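Local coordinates for protein pectate lyase 1 (Juniperus ashei, PDB 1PXZ) that cleaves pectate, a (1->4)-alpha-D-galacturonan, by elimination, with low activity, and is the major allergen of cedar pollen, at residues V238-N242 with F327-N331; D1-D5 with I187-H191; L58-R64 with M82-A87; N49-P53 with G132-V136; T269-E273 with I304-Y308. All blocks are in the same frame, centred on the assembly; numbering follows the deposited sequence.

Interaction 1 of 5, residues V238-N242 with F327-N331; sequences VHVAN and FKVEN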
# COMPACT_ATOMS: atom_id res chain seq x y z
N VAL A 238 -8.16 7.88 -7.10
CA VAL A 238 -7.34 6.67 -7.09
C VAL A 238 -7.26 6.08 -8.50
O VAL A 238 -8.32 5.83 -9.08
CB VAL A 238 -7.88 5.56 -6.16
CG1 VAL A 238 -6.79 4.49 -6.02
CG2 VAL A 238 -8.28 6.09 -4.81
N HIS A 239 -6.06 5.86 -8.99
CA HIS A 239 -5.84 5.17 -10.25
C HIS A 239 -5.56 3.69 -9.97
O HIS A 239 -4.54 3.37 -9.36
CB HIS A 239 -4.69 5.83 -11.02
CG HIS A 239 -4.45 5.27 -12.39
ND1 HIS A 239 -3.21 5.17 -12.95
CD2 HIS A 239 -5.35 4.77 -13.29
CE1 HIS A 239 -3.31 4.63 -14.16
NE2 HIS A 239 -4.61 4.39 -14.39
N VAL A 240 -6.46 2.83 -10.39
CA VAL A 240 -6.33 1.38 -10.14
C VAL A 240 -5.95 0.69 -11.43
O VAL A 240 -6.82 0.50 -12.29
CB VAL A 240 -7.63 0.80 -9.56
CG1 VAL A 240 -7.48 -0.68 -9.20
CG2 VAL A 240 -8.07 1.55 -8.30
N ALA A 241 -4.67 0.33 -11.61
CA ALA A 241 -4.19 -0.09 -12.92
C ALA A 241 -3.46 -1.41 -12.98
O ALA A 241 -2.52 -1.61 -12.20
CB ALA A 241 -3.22 1.00 -13.43
N ASN A 242 -3.80 -2.31 -13.89
CA ASN A 242 -3.09 -3.57 -14.13
C ASN A 242 -2.90 -4.38 -12.84
O ASN A 242 -1.83 -4.94 -12.58
CB ASN A 242 -1.75 -3.29 -14.79
CG ASN A 242 -1.91 -3.11 -16.29
OD1 ASN A 242 -2.91 -3.48 -16.92
ND2 ASN A 242 -0.88 -2.54 -16.85
N PHE A 327 3.03 6.08 -16.75
CA PHE A 327 3.55 4.79 -17.15
C PHE A 327 2.52 4.04 -18.00
O PHE A 327 1.33 4.35 -17.95
CB PHE A 327 3.87 3.96 -15.91
CG PHE A 327 2.65 3.67 -15.04
CD1 PHE A 327 2.15 4.63 -14.19
CD2 PHE A 327 2.03 2.43 -15.12
CE1 PHE A 327 1.05 4.36 -13.38
CE2 PHE A 327 0.93 2.15 -14.31
CZ PHE A 327 0.46 3.11 -13.44
N LYS A 328 2.99 3.06 -18.74
CA LYS A 328 2.07 2.36 -19.64
C LYS A 328 1.17 1.38 -18.91
O LYS A 328 1.63 0.58 -18.11
CB LYS A 328 2.88 1.57 -20.68
CG LYS A 328 2.01 1.02 -21.81
CD LYS A 328 2.87 0.42 -22.91
CE LYS A 328 3.62 1.47 -23.71
NZ LYS A 328 5.08 1.22 -23.77
N VAL A 329 -0.12 1.41 -19.21
CA VAL A 329 -1.07 0.43 -18.70
C VAL A 329 -1.51 -0.45 -19.87
O VAL A 329 -1.97 0.07 -20.90
CB VAL A 329 -2.26 1.13 -18.04
CG1 VAL A 329 -3.23 0.12 -17.44
CG2 VAL A 329 -1.79 2.09 -16.94
N GLU A 330 -1.34 -1.76 -19.73
CA GLU A 330 -1.79 -2.70 -20.75
C GLU A 330 -3.25 -3.08 -20.57
O GLU A 330 -3.85 -2.77 -19.54
CB GLU A 330 -0.97 -4.00 -20.67
CG GLU A 330 0.52 -3.70 -20.57
CD GLU A 330 1.09 -3.28 -21.91
OE1 GLU A 330 0.43 -3.60 -22.92
OE2 GLU A 330 2.16 -2.63 -21.93
N ASN A 331 -3.80 -3.76 -21.57
CA ASN A 331 -5.13 -4.34 -21.47
C ASN A 331 -5.25 -5.33 -20.32
O ASN A 331 -4.26 -5.97 -19.97
CB ASN A 331 -5.43 -5.11 -22.76
CG ASN A 331 -6.88 -5.57 -22.72
OD1 ASN A 331 -7.20 -6.60 -22.12
ND2 ASN A 331 -7.74 -4.77 -23.35
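Here the C-terminal loop lies against the outer wall of the parallel beta-helix. V238-A241 lie on strand 237-241, one of its parallel strands, and N242 forms the corner that follows. Residues 327-331 have no regular structure; from end to end they run at 57° to the 239-242 part.

The apolar contact follows the alternation of the strand. H239 and A241 point their side chains toward the loop, whereas V238 and V240 do not. F327 and V329 meet this face. F327 CZ comes within 4.1 Å of H239 CE1, the rings lying obliquely with centroids 6.0 Å apart and planes at 49°. V329 CG2 reaches H239 CE1, also at 4.1 Å, near the plane of the imidazole. Alanine suits position 241 because its single methyl leaves room for both apolar partners.

H239 has its polar partners outside the two segments: it hydrogen-bonds Y321 through ND1 and E264 through NE2, which fixes its ring. The carbonyl of V329 accepts from R300. N242 takes up phi/psi of 52/45, a left-handed conformation that asparagine tolerates well, as in the sharp T2 turns of pectate lyases. Its side chain covers the backbone of V329 and E330, giving this residue the largest buried area of the contact. In the apolar patch, A241 CB sits 3.9 Å from V329 CG2 and 4.2 Å from F327 CZ.

Interaction 2 of 5, residues D1-D5 with I187-H191; sequences DNPID and ISNNH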
# COMPACT_ATOMS: atom_id res chain seq x y z
N ASP A 1 8.36 -8.28 -17.02
CA ASP A 1 7.68 -8.15 -15.73
C ASP A 1 6.58 -7.09 -15.83
O ASP A 1 5.44 -7.42 -16.16
CB ASP A 1 8.64 -7.80 -14.59
CG ASP A 1 10.07 -7.60 -15.04
OD1 ASP A 1 10.28 -6.75 -15.93
OD2 ASP A 1 10.99 -8.27 -14.50
N ASN A 2 6.96 -5.85 -15.57
CA ASN A 2 6.05 -4.70 -15.68
C ASN A 2 6.91 -3.44 -15.68
O ASN A 2 8.12 -3.62 -15.47
CB ASN A 2 5.03 -4.77 -14.56
CG ASN A 2 5.55 -4.56 -13.16
OD1 ASN A 2 6.34 -3.67 -12.86
ND2 ASN A 2 5.04 -5.43 -12.28
N PRO A 3 6.35 -2.28 -15.95
CA PRO A 3 7.15 -1.04 -16.03
C PRO A 3 7.95 -0.68 -14.79
O PRO A 3 8.94 0.05 -14.93
CB PRO A 3 6.08 0.05 -16.24
CG PRO A 3 4.98 -0.66 -16.96
CD PRO A 3 4.92 -2.00 -16.29
N ILE A 4 7.55 -1.13 -13.61
CA ILE A 4 8.34 -0.82 -12.41
C ILE A 4 9.50 -1.79 -12.34
O ILE A 4 10.67 -1.43 -12.30
CB ILE A 4 7.50 -0.88 -11.13
CG1 ILE A 4 6.36 0.15 -11.12
CG2 ILE A 4 8.39 -0.73 -9.91
CD1 ILE A 4 5.43 0.04 -9.91
N ASP A 5 9.19 -3.08 -12.37
CA ASP A 5 10.26 -4.06 -12.16
C ASP A 5 11.27 -4.03 -13.28
O ASP A 5 12.46 -4.35 -13.11
CB ASP A 5 9.63 -5.45 -12.06
CG ASP A 5 8.98 -5.74 -10.72
OD1 ASP A 5 8.89 -4.86 -9.86
OD2 ASP A 5 8.54 -6.88 -10.51
N ILE A 187 1.04 2.25 -4.49
CA ILE A 187 0.96 0.93 -3.83
C ILE A 187 1.06 -0.08 -4.94
O ILE A 187 0.11 -0.23 -5.72
CB ILE A 187 -0.35 0.86 -3.05
CG1 ILE A 187 -0.39 1.88 -1.89
CG2 ILE A 187 -0.66 -0.55 -2.58
CD1 ILE A 187 -1.80 2.17 -1.39
N SER A 188 2.19 -0.77 -5.04
CA SER A 188 2.45 -1.54 -6.25
C SER A 188 3.06 -2.92 -5.99
O SER A 188 3.78 -3.06 -5.00
CB SER A 188 3.43 -0.76 -7.16
OG SER A 188 4.62 -0.41 -6.47
N ASN A 189 2.78 -3.88 -6.86
CA ASN A 189 3.46 -5.17 -6.83
C ASN A 189 3.25 -5.91 -5.51
O ASN A 189 4.07 -6.79 -5.23
CB ASN A 189 4.98 -4.98 -7.02
CG ASN A 189 5.36 -4.49 -8.41
OD1 ASN A 189 4.95 -5.09 -9.40
ND2 ASN A 189 6.16 -3.42 -8.48
N ASN A 190 2.24 -5.59 -4.72
CA ASN A 190 2.02 -6.30 -3.47
C ASN A 190 1.13 -7.53 -3.64
O ASN A 190 0.38 -7.58 -4.62
CB ASN A 190 1.31 -5.40 -2.47
CG ASN A 190 2.10 -4.12 -2.22
OD1 ASN A 190 1.70 -3.03 -2.65
ND2 ASN A 190 3.22 -4.28 -1.52
N HIS A 191 1.19 -8.48 -2.71
CA HIS A 191 0.25 -9.61 -2.73
C HIS A 191 -0.62 -9.48 -1.48
O HIS A 191 -0.06 -9.56 -0.39
CB HIS A 191 0.99 -10.93 -2.80
CG HIS A 191 0.11 -12.15 -2.85
ND1 HIS A 191 0.57 -13.41 -2.54
CD2 HIS A 191 -1.20 -12.29 -3.19
CE1 HIS A 191 -0.42 -14.28 -2.68
NE2 HIS A 191 -1.51 -13.63 -3.08
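The two backbones stay well apart, with I4 and S188 the nearest pair at 8.6 Å between CA atoms, so side chains alone bridge the gap. Strand residues I187 and S188 belong to the parallel beta-helix; at N189 the chain turns with left-handed phi/psi of 60/20, which suits asparagine. The N-terminal residues are irregular and lead into helix 5-9.

Both ends of the N2 carboxamide are used. Its OD1 accepts from I4 N at 2.9 Å and from D5 N at 3.0 Å, a capping interaction at the entry to that helix. At the other end, ND2 donates to N189 OD1 at 2.9 Å and also to the carbonyl of L338, so an amide with both a donor and an acceptor is well matched here. D164 accepts from N189 ND2 and also bonds S188 OG, while H165 pairs with D5 OD1, so strand 161-164 and the residue just after it hold these polar ends. Beside them I4 supplies the apolar part, its CD1 resting 3.5 Å from S188 CB.

Interaction 3 of 5, residues L58-R64 with M82-A87; sequences LRYGATR and MPLYVA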
# COMPACT_ATOMS: atom_id res chain seq x y z
N LEU A 58 15.43 -2.99 14.59
CA LEU A 58 14.67 -2.33 13.53
C LEU A 58 14.20 -0.96 13.97
O LEU A 58 14.26 0.04 13.24
CB LEU A 58 13.50 -3.25 13.15
CG LEU A 58 12.50 -2.65 12.15
CD1 LEU A 58 13.22 -2.24 10.88
CD2 LEU A 58 11.37 -3.64 11.87
N ARG A 59 13.70 -0.85 15.21
CA ARG A 59 13.16 0.44 15.63
C ARG A 59 14.25 1.50 15.72
O ARG A 59 14.02 2.66 15.39
CB ARG A 59 12.43 0.36 16.97
CG ARG A 59 11.75 1.67 17.38
CD ARG A 59 11.11 1.46 18.76
NE ARG A 59 10.11 0.39 18.76
CZ ARG A 59 8.83 0.58 18.48
NH1 ARG A 59 8.36 1.79 18.17
NH2 ARG A 59 8.01 -0.45 18.51
N TYR A 60 15.46 1.13 16.15
CA TYR A 60 16.52 2.15 16.12
C TYR A 60 16.73 2.68 14.72
O TYR A 60 16.81 3.87 14.47
CB TYR A 60 17.82 1.53 16.64
CG TYR A 60 19.00 2.48 16.73
CD1 TYR A 60 19.24 3.22 17.89
CD2 TYR A 60 19.88 2.64 15.67
CE1 TYR A 60 20.32 4.09 17.99
CE2 TYR A 60 20.95 3.51 15.75
CZ TYR A 60 21.17 4.23 16.91
OH TYR A 60 22.25 5.08 16.95
N GLY A 61 16.89 1.82 13.72
CA GLY A 61 17.16 2.44 12.41
C GLY A 61 15.96 3.20 11.89
O GLY A 61 16.09 4.25 11.26
N ALA A 62 14.76 2.67 12.14
CA ALA A 62 13.55 3.30 11.58
C ALA A 62 13.27 4.65 12.20
O ALA A 62 12.59 5.48 11.60
CB ALA A 62 12.36 2.36 11.78
N THR A 63 13.77 4.94 13.41
CA THR A 63 13.46 6.21 14.04
C THR A 63 14.56 7.26 13.88
O THR A 63 14.40 8.37 14.40
CB THR A 63 13.20 6.04 15.56
OG1 THR A 63 14.30 5.32 16.12
CG2 THR A 63 11.94 5.22 15.80
N ARG A 64 15.66 6.93 13.21
CA ARG A 64 16.71 7.95 13.12
C ARG A 64 16.24 9.11 12.26
O ARG A 64 15.43 8.97 11.33
CB ARG A 64 18.01 7.38 12.54
CG ARG A 64 18.73 6.33 13.36
CD ARG A 64 19.03 6.73 14.80
NE ARG A 64 17.88 6.40 15.65
CZ ARG A 64 17.75 6.70 16.93
NH1 ARG A 64 18.71 7.35 17.60
NH2 ARG A 64 16.65 6.35 17.58
N MET A 82 5.25 -2.30 20.56
CA MET A 82 4.39 -1.14 20.38
C MET A 82 4.35 -0.77 18.89
O MET A 82 5.20 -1.26 18.15
CB MET A 82 4.90 0.05 21.20
CG MET A 82 4.76 -0.16 22.71
SD MET A 82 3.05 -0.16 23.29
CE MET A 82 2.64 1.58 23.11
N PRO A 83 3.42 0.06 18.46
CA PRO A 83 3.45 0.50 17.05
C PRO A 83 4.82 1.04 16.66
O PRO A 83 5.47 1.75 17.43
CB PRO A 83 2.42 1.64 17.05
CG PRO A 83 1.44 1.24 18.12
CD PRO A 83 2.31 0.66 19.22
N LEU A 84 5.32 0.68 15.49
CA LEU A 84 6.61 1.20 15.05
C LEU A 84 6.37 2.41 14.16
O LEU A 84 5.85 2.21 13.06
CB LEU A 84 7.37 0.14 14.28
CG LEU A 84 8.62 0.60 13.54
CD1 LEU A 84 9.56 1.36 14.46
CD2 LEU A 84 9.33 -0.59 12.91
N TYR A 85 6.73 3.58 14.65
CA TYR A 85 6.68 4.78 13.82
C TYR A 85 7.97 4.89 13.01
O TYR A 85 9.06 4.85 13.58
CB TYR A 85 6.48 6.00 14.72
CG TYR A 85 5.04 6.05 15.15
CD1 TYR A 85 4.10 6.68 14.34
CD2 TYR A 85 4.65 5.47 16.35
CE1 TYR A 85 2.78 6.74 14.72
CE2 TYR A 85 3.32 5.53 16.72
CZ TYR A 85 2.40 6.16 15.91
OH TYR A 85 1.08 6.22 16.29
N VAL A 86 7.81 4.99 11.71
CA VAL A 86 8.92 5.03 10.76
C VAL A 86 9.17 6.48 10.34
O VAL A 86 8.27 7.14 9.79
CB VAL A 86 8.67 4.17 9.51
CG1 VAL A 86 9.86 4.30 8.55
CG2 VAL A 86 8.46 2.69 9.82
N ALA A 87 10.35 7.01 10.58
CA ALA A 87 10.66 8.40 10.25
C ALA A 87 10.71 8.64 8.75
O ALA A 87 10.71 7.74 7.91
CB ALA A 87 11.99 8.75 10.93
O HOH W 1 8.72 4.28 16.61
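R59 spreads its guanidinium over L84, whose CD1 lies against one face of the planar group and 3.7 Å from R59 CG. Around the edge of the same group, NH1 donates to P83 O at 3.0 Å and NH2 to M82 O at 2.9 Å; arginine is apt, since it has a flat face for the leucine and several donors for carbonyls. D48 takes NE in a salt bridge. Water 1 accepts from Y85 N at 2.9 Å and, weakly, from R59 NH1 at 3.0 Å.

Helix 58-63 covers the N-terminal end of the parallel beta-helix, as in other pectate lyases, and strand 84-85 is the outermost strand of one of its sheets. The close approach, 5.0 Å between the CA atoms of A62 and V86, depends on the small A62, whose CB meets L84 CD1 at 4.0 Å. L58 CD2 adds a contact of 3.8 Å to L84 CD2. M82 and P83 end a region, 71-83, that binds IgE from allergic patients.

Towards the end of the helix, T63 OG1 donates to R59 O at 2.8 Å, and the backbone carbonyl A62 O accepts from A87 N at 2.9 Å, tying the helix to the residues after strand 84-85.

Interaction 4 of 5, residues N49-P53 with G132-V136; sequences NPVNP and GDVLV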
# COMPACT_ATOMS: atom_id res chain seq x y z
N ASN A 49 12.77 -2.38 21.94
CA ASN A 49 12.53 -1.55 23.11
C ASN A 49 11.86 -0.25 22.63
O ASN A 49 12.52 0.63 22.11
CB ASN A 49 13.81 -1.25 23.89
CG ASN A 49 13.52 -0.48 25.16
OD1 ASN A 49 12.51 0.22 25.29
ND2 ASN A 49 14.41 -0.58 26.14
N PRO A 50 10.55 -0.17 22.81
CA PRO A 50 9.78 0.94 22.26
C PRO A 50 10.23 2.33 22.71
O PRO A 50 10.09 3.26 21.91
CB PRO A 50 8.36 0.69 22.79
CG PRO A 50 8.34 -0.63 23.44
CD PRO A 50 9.73 -1.17 23.51
N VAL A 51 10.74 2.49 23.92
CA VAL A 51 11.03 3.83 24.42
C VAL A 51 12.50 4.21 24.34
O VAL A 51 12.90 5.36 24.56
CB VAL A 51 10.57 4.00 25.88
CG1 VAL A 51 9.05 3.95 25.98
CG2 VAL A 51 11.22 2.95 26.79
N ASN A 52 13.34 3.23 24.03
CA ASN A 52 14.79 3.43 24.06
C ASN A 52 15.43 2.35 23.19
O ASN A 52 16.12 1.47 23.70
CB ASN A 52 15.28 3.37 25.52
CG ASN A 52 16.64 3.98 25.72
OD1 ASN A 52 17.35 4.20 24.73
ND2 ASN A 52 17.08 4.27 26.94
N PRO A 53 15.16 2.38 21.89
CA PRO A 53 15.67 1.33 20.99
C PRO A 53 17.18 1.30 20.90
O PRO A 53 17.86 2.33 20.93
CB PRO A 53 15.07 1.71 19.63
CG PRO A 53 14.73 3.17 19.75
CD PRO A 53 14.35 3.39 21.19
N GLY A 132 0.32 3.35 25.47
CA GLY A 132 1.63 3.28 26.10
C GLY A 132 2.60 4.28 25.49
O GLY A 132 2.29 4.89 24.47
N ASP A 133 3.77 4.44 26.11
CA ASP A 133 4.79 5.35 25.59
C ASP A 133 5.61 4.70 24.48
O ASP A 133 5.90 3.49 24.47
CB ASP A 133 5.77 5.77 26.69
CG ASP A 133 5.18 6.72 27.71
OD1 ASP A 133 4.31 7.53 27.34
OD2 ASP A 133 5.60 6.66 28.89
N VAL A 134 6.02 5.51 23.51
CA VAL A 134 6.79 5.02 22.39
C VAL A 134 7.79 6.07 21.91
O VAL A 134 7.41 7.25 21.87
CB VAL A 134 5.92 4.70 21.16
CG1 VAL A 134 6.80 4.08 20.07
CG2 VAL A 134 4.75 3.78 21.45
N LEU A 135 8.99 5.70 21.52
CA LEU A 135 9.88 6.63 20.84
C LEU A 135 9.36 6.83 19.41
O LEU A 135 9.62 6.01 18.52
CB LEU A 135 11.34 6.16 20.83
CG LEU A 135 12.28 7.21 20.23
CD1 LEU A 135 12.86 8.12 21.31
CD2 LEU A 135 13.41 6.56 19.43
N VAL A 136 8.64 7.94 19.24
CA VAL A 136 8.01 8.23 17.94
C VAL A 136 9.12 8.43 16.93
O VAL A 136 9.14 7.79 15.87
CB VAL A 136 7.07 9.43 18.03
CG1 VAL A 136 6.59 9.83 16.64
CG2 VAL A 136 5.85 9.11 18.90
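A single, short backbone hydrogen bond, from L135 N to P50 O at 2.7 Å and nearly straight at 170°, ties a loop to the edge of a strand without extending the sheet. Next to it the CA atoms of V51 and L135 are 4.7 Å apart, the closest approach of the two backbones by CA.

The loop is held in shape to present that carbonyl. N49 OD1 accepts from V51 N at 3.2 Å, making an Asx turn, and more weakly from N52 N at 3.4 Å. Proline fits the position after the asparagine, because phi of -57° is natural to its ring and the turn asks for no donor from its nitrogen.

Strand 132-137 pairs with 141-145 in an antiparallel hairpin that projects from the parallel beta-helix between strands 122-124 and 153-156. G132 and V134 make their backbone bonds to V145 and E143 in that hairpin, which leaves the amide of L135 facing the other edge, where the loop lies.

Side chains fill in around the bond. V51 CG1 packs on D133 O at 3.5 Å and D133 CB at 3.8 Å at the exposed margin of the contact. L135 points toward the loop, its CD2 resting 3.7 Å from P53 CG. V134 points away and packs on R59 and M82, while the ring of P53 touches R59 and Y60 of helix 58-63.

Interaction 5 of 5, residues T269-E273 with I304-Y308; sequences TAPSE and INGAY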
# COMPACT_ATOMS: atom_id res chain seq x y z
N THR A 269 -11.96 -11.60 -11.60
CA THR A 269 -12.63 -12.91 -11.64
C THR A 269 -13.68 -12.96 -10.54
O THR A 269 -13.36 -12.95 -9.35
CB THR A 269 -11.60 -14.04 -11.49
OG1 THR A 269 -10.68 -13.97 -12.59
CG2 THR A 269 -12.30 -15.39 -11.53
N ALA A 270 -14.96 -12.97 -10.87
CA ALA A 270 -16.05 -12.92 -9.90
C ALA A 270 -16.25 -14.25 -9.16
O ALA A 270 -15.93 -15.31 -9.70
CB ALA A 270 -17.40 -12.55 -10.54
N PRO A 271 -16.78 -14.17 -7.94
CA PRO A 271 -17.19 -15.40 -7.24
C PRO A 271 -18.38 -16.00 -7.99
O PRO A 271 -18.89 -15.39 -8.94
CB PRO A 271 -17.66 -14.96 -5.87
CG PRO A 271 -17.46 -13.50 -5.80
CD PRO A 271 -17.02 -12.98 -7.14
N SER A 272 -18.80 -17.16 -7.50
CA SER A 272 -19.93 -17.83 -8.13
C SER A 272 -21.27 -17.20 -7.85
O SER A 272 -22.18 -17.32 -8.69
CB SER A 272 -19.95 -19.28 -7.59
OG SER A 272 -18.85 -19.96 -8.20
N GLU A 273 -21.43 -16.56 -6.70
CA GLU A 273 -22.75 -16.08 -6.30
C GLU A 273 -23.24 -14.92 -7.17
O GLU A 273 -22.48 -13.99 -7.45
CB GLU A 273 -22.77 -15.61 -4.84
CG GLU A 273 -22.43 -16.63 -3.77
CD GLU A 273 -21.03 -17.20 -3.74
OE1 GLU A 273 -20.06 -16.66 -4.32
OE2 GLU A 273 -20.82 -18.28 -3.12
N ILE A 304 -14.04 -11.86 -15.82
CA ILE A 304 -14.11 -13.31 -15.90
C ILE A 304 -15.22 -13.80 -14.98
O ILE A 304 -15.50 -13.20 -13.93
CB ILE A 304 -12.74 -13.90 -15.53
CG1 ILE A 304 -11.62 -13.43 -16.47
CG2 ILE A 304 -12.79 -15.41 -15.46
CD1 ILE A 304 -10.23 -13.71 -15.96
N ASN A 305 -15.87 -14.90 -15.37
CA ASN A 305 -16.88 -15.53 -14.54
C ASN A 305 -18.03 -14.59 -14.22
O ASN A 305 -18.59 -14.68 -13.12
CB ASN A 305 -16.29 -16.08 -13.22
CG ASN A 305 -17.17 -17.19 -12.65
OD1 ASN A 305 -17.65 -18.05 -13.40
ND2 ASN A 305 -17.42 -17.25 -11.34
N GLY A 306 -18.40 -13.71 -15.15
CA GLY A 306 -19.63 -12.95 -14.93
C GLY A 306 -19.42 -11.63 -14.21
O GLY A 306 -20.36 -10.90 -13.91
N ALA A 307 -18.17 -11.28 -13.90
CA ALA A 307 -17.87 -10.01 -13.27
C ALA A 307 -18.30 -8.83 -14.13
O ALA A 307 -18.16 -8.91 -15.35
CB ALA A 307 -16.36 -9.91 -13.04
N TYR A 308 -18.74 -7.74 -13.51
CA TYR A 308 -18.96 -6.51 -14.25
C TYR A 308 -18.73 -5.29 -13.37
O TYR A 308 -18.85 -5.34 -12.14
CB TYR A 308 -20.39 -6.47 -14.84
CG TYR A 308 -21.48 -6.61 -13.80
CD1 TYR A 308 -21.95 -7.87 -13.43
CD2 TYR A 308 -22.02 -5.50 -13.19
CE1 TYR A 308 -22.93 -7.95 -12.47
CE2 TYR A 308 -23.01 -5.57 -12.23
CZ TYR A 308 -23.46 -6.82 -11.88
OH TYR A 308 -24.44 -6.92 -10.92
O HOH W 2 -19.10 -19.90 -10.98
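This is a parallel backbone bridge that continues into a turn, near the C-terminal end of the stacked coils. T269 and I304 are bridge partners with CA atoms 4.5 Å apart, and A270 N donates to I304 O at 3.1 Å. The side chains of T269 and I304 emerge on the same face, where T269 OG1 touches I304 CD1 at 3.4 Å.

The bridge joins strands 267-269 and 302-304, successive rungs of the parallel beta-helix. Beyond it the chain reverses in a type I' turn from I304 to A307, closed by A307 N to I304 O at 3.3 Å. Both central residues have positive phi: asparagine tolerates this at 305, and at G306 a CB would collide with the preceding carbonyl. I304-G306 end an IgE-binding region, 296-306.

A270 and A307 are small enough for their CB atoms to meet at 3.8 Å. N305 reaches across, its ND2 donating to A270 O at 2.9 Å and to water 2 at 3.2 Å; the water also bonds S272 OG at 2.8 Å.

In the fold
The five contacts spread along the beta-helix. Interactions 3 and 4, with centres 9 Å apart, form one cluster at the N-terminal end: R59 NH1 lies 3.4 Å from V134 CG1, and M82 CE 3.5 Å from V134 CG2. Interactions 1 and 2 lie side by side, centres 11 Å apart, where the N-terminal residues and the loop 327-331 lie against the same sheet; K328 O touches P3 CG at 3.7 Å. Interaction 5 marks the far end, about 47 Å from interaction 4 between centres. Interaction 3 comes nearest the probable calcium site, inferred from related lyases: the P83 side chain is about 9 Å from that of D149 and about 11 Å from that of D173.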